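Local structure of bacterioferritin comigratory protein (Xylella fastidiosa, 3IXR) at residues A[62-75]-A[100-112]. The protein probably reduces hydrogen peroxide and organic hydroperoxides, as a thiol-dependent, thioredoxin-fold peroxiredoxin of the PrxQ (bacterioferritin comigratory protein) type. The protein carries 1 engineered substitution. Residues are numbered along the deposited sequence; the frame is centred on the assembly and turned at random. Where two conformers were deposited one is given.
Engineered in segment 62-75: Ser67 (natural residue Cys).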
loop_
_atom_site.group_PDB
_atom_site.type_symbol
_atom_site.label_atom_id
_atom_site.label_comp_id
_atom_site.label_asym_id
_atom_site.label_seq_id
_atom_site.Cartn_x
_atom_site.Cartn_y
_atom_site.Cartn_z
ATOM N N ASP A 62 -7.148 -8.370 5.967
ATOM C CA ASP A 62 -7.427 -7.685 7.230
ATOM C C ASP A 62 -7.342 -8.603 8.456
ATOM O O ASP A 62 -7.652 -9.784 8.348
ATOM C CB ASP A 62 -8.863 -7.122 7.144
ATOM C CG ASP A 62 -8.931 -5.868 6.300
ATOM O OD1 ASP A 62 -7.909 -5.473 5.775
ATOM O OD2 ASP A 62 -10.009 -5.241 6.235
ATOM N N ASN A 63 -6.942 -8.016 9.583
ATOM C CA ASN A 63 -7.055 -8.720 10.878
ATOM C C ASN A 63 -6.294 -9.962 11.022
ATOM O O ASN A 63 -6.874 -10.933 11.558
ATOM C CB ASN A 63 -8.471 -9.236 11.021
ATOM C CG ASN A 63 -9.394 -8.164 11.193
ATOM O OD1 ASN A 63 -10.354 -8.054 10.408
ATOM N ND2 ASN A 63 -9.216 -7.381 12.223
ATOM N N THR A 64 -5.066 -10.026 10.485
ATOM C CA THR A 64 -4.141 -11.095 10.756
ATOM C C THR A 64 -2.992 -10.547 11.602
ATOM O O THR A 64 -2.747 -9.345 11.638
ATOM C CB THR A 64 -3.538 -11.687 9.491
ATOM O OG1 THR A 64 -2.762 -10.684 8.838
ATOM C CG2 THR A 64 -4.669 -12.139 8.537
ATOM N N PRO A 65 -2.275 -11.446 12.269
ATOM C CA PRO A 65 -1.150 -10.906 13.065
ATOM C C PRO A 65 -0.140 -10.095 12.206
ATOM O O PRO A 65 0.389 -9.049 12.654
ATOM C CB PRO A 65 -0.466 -12.187 13.589
ATOM C CG PRO A 65 -1.683 -13.217 13.735
ATOM C CD PRO A 65 -2.494 -12.884 12.443
ATOM N N GLY A 66 0.181 -10.585 10.996
ATOM C CA GLY A 66 1.105 -9.886 10.095
ATOM C C GLY A 66 0.584 -8.536 9.587
ATOM O O GLY A 66 1.289 -7.523 9.521
ATOM N N SER A 67 -0.689 -8.497 9.190
ATOM C CA SER A 67 -1.205 -7.248 8.647
ATOM C C SER A 67 -1.570 -6.230 9.712
ATOM O O SER A 67 -1.457 -5.056 9.489
ATOM C CB SER A 67 -2.331 -7.531 7.627
ATOM O OG SER A 67 -1.799 -8.447 6.699
ATOM N N SER A 68 -1.956 -6.686 10.929
ATOM C CA SER A 68 -2.121 -5.689 11.963
ATOM C C SER A 68 -0.778 -5.159 12.483
ATOM O O SER A 68 -0.665 -3.934 12.623
ATOM C CB SER A 68 -2.973 -6.155 13.159
ATOM O OG SER A 68 -2.291 -7.204 13.807
ATOM N N THR A 69 0.247 -6.034 12.577
ATOM C CA THR A 69 1.601 -5.520 12.883
ATOM C C THR A 69 2.097 -4.565 11.834
ATOM O O THR A 69 2.561 -3.465 12.163
ATOM C CB THR A 69 2.556 -6.711 13.006
ATOM O OG1 THR A 69 2.106 -7.559 14.097
ATOM C CG2 THR A 69 3.949 -6.180 13.314
ATOM N N GLU A 70 1.956 -4.942 10.544
ATOM C CA GLU A 70 2.392 -3.992 9.527
ATOM C C GLU A 70 1.704 -2.598 9.605
ATOM O O GLU A 70 2.338 -1.574 9.513
ATOM C CB GLU A 70 2.238 -4.581 8.091
ATOM C CG GLU A 70 2.849 -3.684 7.017
ATOM C CD GLU A 70 2.825 -4.332 5.663
ATOM O OE1 GLU A 70 2.091 -5.344 5.447
ATOM O OE2 GLU A 70 3.548 -3.816 4.779
ATOM N N GLY A 71 0.359 -2.640 9.769
ATOM C CA GLY A 71 -0.404 -1.404 9.924
ATOM C C GLY A 71 0.045 -0.539 11.086
ATOM O O GLY A 71 0.099 0.635 11.028
ATOM N N LEU A 72 0.213 -1.218 12.199
ATOM C CA LEU A 72 0.676 -0.511 13.375
ATOM C C LEU A 72 2.060 0.092 13.251
ATOM O O LEU A 72 2.266 1.273 13.749
ATOM C CB LEU A 72 0.632 -1.409 14.624
ATOM C CG LEU A 72 -0.832 -1.829 15.066
ATOM C CD1 LEU A 72 -0.679 -2.949 16.094
ATOM C CD2 LEU A 72 -1.593 -0.574 15.656
ATOM N N GLU A 73 2.948 -0.574 12.550
ATOM C CA GLU A 73 4.266 -0.019 12.341
ATOM C C GLU A 73 4.241 1.181 11.443
ATOM O O GLU A 73 4.930 2.173 11.694
ATOM C CB GLU A 73 5.257 -1.084 11.874
ATOM C CG GLU A 73 5.448 -2.169 12.967
ATOM C CD GLU A 73 6.654 -3.037 12.752
ATOM O OE1 GLU A 73 7.309 -2.979 11.711
ATOM O OE2 GLU A 73 6.948 -3.864 13.675
ATOM N N PHE A 74 3.433 1.134 10.377
ATOM C CA PHE A 74 3.239 2.340 9.616
ATOM C C PHE A 74 2.532 3.453 10.418
ATOM O O PHE A 74 2.867 4.600 10.285
ATOM C CB PHE A 74 2.448 2.030 8.333
ATOM C CG PHE A 74 3.290 1.576 7.207
ATOM C CD1 PHE A 74 4.292 2.373 6.642
ATOM C CD2 PHE A 74 3.108 0.247 6.772
ATOM C CE1 PHE A 74 5.142 1.846 5.584
ATOM C CE2 PHE A 74 3.842 -0.335 5.756
ATOM C CZ PHE A 74 4.890 0.482 5.089
ATOM N N ASN A 75 1.560 3.097 11.281
ATOM C CA ASN A 75 0.767 4.078 11.931
ATOM C C ASN A 75 1.695 4.914 12.897
ATOM O O ASN A 75 1.563 6.165 12.967
ATOM C CB ASN A 75 -0.314 3.337 12.720
ATOM C CG ASN A 75 -1.506 4.249 12.995
ATOM O OD1 ASN A 75 -1.998 4.995 12.123
ATOM N ND2 ASN A 75 -1.911 4.243 14.244
ATOM N N ASP A 100 -13.160 -0.823 7.840
ATOM C CA ASP A 100 -13.525 0.069 8.902
ATOM C C ASP A 100 -13.402 -0.618 10.242
ATOM O O ASP A 100 -12.953 0.057 11.179
ATOM C CB ASP A 100 -14.969 0.526 8.711
ATOM C CG ASP A 100 -15.104 1.437 7.514
ATOM O OD1 ASP A 100 -14.131 2.060 7.073
ATOM O OD2 ASP A 100 -16.268 1.621 7.040
ATOM N N SER A 101 -13.780 -1.896 10.315
ATOM C CA SER A 101 -13.648 -2.627 11.648
ATOM C C SER A 101 -12.190 -2.765 12.032
ATOM O O SER A 101 -11.828 -2.548 13.208
ATOM C CB SER A 101 -14.293 -3.946 11.611
ATOM O OG SER A 101 -15.691 -3.687 11.430
ATOM N N PHE A 102 -11.357 -2.959 11.031
ATOM C CA PHE A 102 -9.884 -3.196 11.271
ATOM C C PHE A 102 -9.250 -1.888 11.657
ATOM O O PHE A 102 -8.478 -1.833 12.664
ATOM C CB PHE A 102 -9.294 -3.745 9.937
ATOM C CG PHE A 102 -7.845 -4.124 9.990
ATOM C CD1 PHE A 102 -7.136 -4.058 8.793
ATOM C CD2 PHE A 102 -7.327 -4.792 11.102
ATOM C CE1 PHE A 102 -5.770 -4.524 8.704
ATOM C CE2 PHE A 102 -5.966 -5.268 11.052
ATOM C CZ PHE A 102 -5.251 -5.144 9.896
ATOM N N CYS A 103 -9.508 -0.770 10.919
ATOM C CA CYS A 103 -9.047 0.570 11.309
ATOM C C CYS A 103 -9.431 0.943 12.712
ATOM O O CYS A 103 -8.662 1.481 13.486
ATOM C CB CYS A 103 -9.589 1.663 10.350
ATOM S SG CYS A 103 -8.722 1.592 8.767
ATOM N N ALA A 104 -10.700 0.694 13.048
ATOM C CA ALA A 104 -11.149 1.082 14.373
ATOM C C ALA A 104 -10.478 0.285 15.436
ATOM O O ALA A 104 -10.060 0.853 16.463
ATOM C CB ALA A 104 -12.655 0.887 14.470
ATOM N N LYS A 105 -10.455 -1.019 15.247
ATOM C CA LYS A 105 -9.860 -1.916 16.294
ATOM C C LYS A 105 -8.430 -1.524 16.529
ATOM O O LYS A 105 -7.927 -1.522 17.693
ATOM C CB LYS A 105 -9.898 -3.314 15.808
ATOM C CG LYS A 105 -9.317 -4.427 16.869
ATOM C CD LYS A 105 -9.529 -5.819 16.367
ATOM C CE LYS A 105 -8.665 -6.900 17.075
ATOM N NZ LYS A 105 -8.457 -6.604 18.520
ATOM N N GLN A 106 -7.698 -1.296 15.440
ATOM C CA GLN A 106 -6.216 -1.012 15.615
ATOM C C GLN A 106 -5.883 0.429 15.863
ATOM O O GLN A 106 -4.689 0.725 16.128
ATOM C CB GLN A 106 -5.457 -1.552 14.382
ATOM C CG GLN A 106 -5.680 -3.004 14.033
ATOM C CD GLN A 106 -5.152 -4.021 15.092
ATOM O OE1 GLN A 106 -4.213 -3.703 15.778
ATOM N NE2 GLN A 106 -5.707 -5.230 15.151
ATOM N N GLY A 107 -6.805 1.358 15.592
ATOM C CA GLY A 107 -6.587 2.755 15.643
ATOM C C GLY A 107 -5.741 3.336 14.546
ATOM O O GLY A 107 -4.991 4.348 14.737
ATOM N N PHE A 108 -5.863 2.753 13.349
ATOM C CA PHE A 108 -5.115 3.325 12.225
ATOM C C PHE A 108 -5.590 4.747 11.865
ATOM O O PHE A 108 -6.839 5.047 11.817
ATOM C CB PHE A 108 -5.276 2.468 10.946
ATOM C CG PHE A 108 -4.729 1.089 11.044
ATOM C CD1 PHE A 108 -3.714 0.728 11.985
ATOM C CD2 PHE A 108 -5.245 0.087 10.199
ATOM C CE1 PHE A 108 -3.211 -0.555 12.021
ATOM C CE2 PHE A 108 -4.740 -1.253 10.205
ATOM C CZ PHE A 108 -3.714 -1.602 11.173
ATOM N N THR A 109 -4.624 5.601 11.578
ATOM C CA THR A 109 -4.936 7.015 11.213
ATOM C C THR A 109 -4.844 7.294 9.708
ATOM O O THR A 109 -5.243 8.372 9.260
ATOM C CB THR A 109 -4.130 8.074 12.035
ATOM O OG1 THR A 109 -2.758 7.834 11.899
ATOM C CG2 THR A 109 -4.440 7.980 13.450
ATOM N N PHE A 110 -4.315 6.344 8.944
ATOM C CA PHE A 110 -4.230 6.459 7.472
ATOM C C PHE A 110 -5.292 5.503 6.853
ATOM O O PHE A 110 -5.816 4.580 7.514
ATOM C CB PHE A 110 -2.768 6.056 7.032
ATOM C CG PHE A 110 -2.420 4.654 7.455
ATOM C CD1 PHE A 110 -2.736 3.533 6.645
ATOM C CD2 PHE A 110 -1.836 4.409 8.658
ATOM C CE1 PHE A 110 -2.492 2.217 6.961
ATOM C CE2 PHE A 110 -1.563 3.021 9.023
ATOM C CZ PHE A 110 -1.910 1.900 8.194
ATOM N N PRO A 111 -5.602 5.720 5.606
ATOM C CA PRO A 111 -6.665 4.946 5.007
ATOM C C PRO A 111 -6.274 3.602 4.458
ATOM O O PRO A 111 -5.098 3.435 4.115
ATOM C CB PRO A 111 -7.066 5.837 3.771
ATOM C CG PRO A 111 -6.473 7.153 4.000
ATOM C CD PRO A 111 -5.185 6.835 4.722
ATOM N N LEU A 112 -7.224 2.695 4.257
ATOM C CA LEU A 112 -7.033 1.396 3.612
ATOM C C LEU A 112 -7.887 1.377 2.336
ATOM O O LEU A 112 -9.118 1.654 2.442
ATOM C CB LEU A 112 -7.479 0.174 4.483
ATOM C CG LEU A 112 -6.748 0.141 5.855
ATOM C CD1 LEU A 112 -7.334 -0.979 6.793
ATOM C CD2 LEU A 112 -5.173 0.014 5.656
HETATM O O HOH W 1 -0.653 7.736 13.488
#
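Three phenylalanines, Phe102, Phe108 and Phe110, pack against the first turns of helix 65-82, where helix 96-106 and the loop after it meet the helix that, as in other thioredoxin-fold peroxiredoxins, probably carries the peroxidatic cysteine near its start. The family's Thr-Pro-Gly-Cys signature spans that start: Thr64 caps the helix, its OG1 accepting from Ser67 N, and the cysteine is here engineered to Ser67, whose hydroxyl bonds to Arg142. The two helix segments cross with axes 11.1 Å apart, a spacing filled by aromatic side chains.

Among the aromatic contacts, Phe102 contributes the largest buried surface. Its chi1 of -177° carries the ring across to residues 62-63, where Asn63 N lies over one face, 3.3 Å from Phe102 CZ, while CE2 of Phe108 lies over the opposite face. The Asp62 carboxylate sits obliquely beyond the CD1 corner on the Asn63 side, its plane 36° from the ring's, OD1 3.4 Å from Phe102 CD1, and is held by Tyr59, His99 and Ser98. Gly71 has only backbone to present, and the Phe108 ring packs directly on it, CE1 3.4 Å from Gly71 C. Phe110 turns its edge to Gly71 O. Farther out, Leu72 crosses Gln106 at about a right angle, its CD2 3.4 Å from Gln106 O.

Polar contacts gather at Asn75, whose amide can both accept and donate. Thr109 N gives Asn75 OD1 a nearly straight bond (2.7 Å, 163°), while Asn75 ND2 bonds weakly to the carbonyl of Gly107, whose positive phi suits glycine. One water bridges the same corner, donating to Asn75 O and lying 2.6 Å from Thr109 OG1.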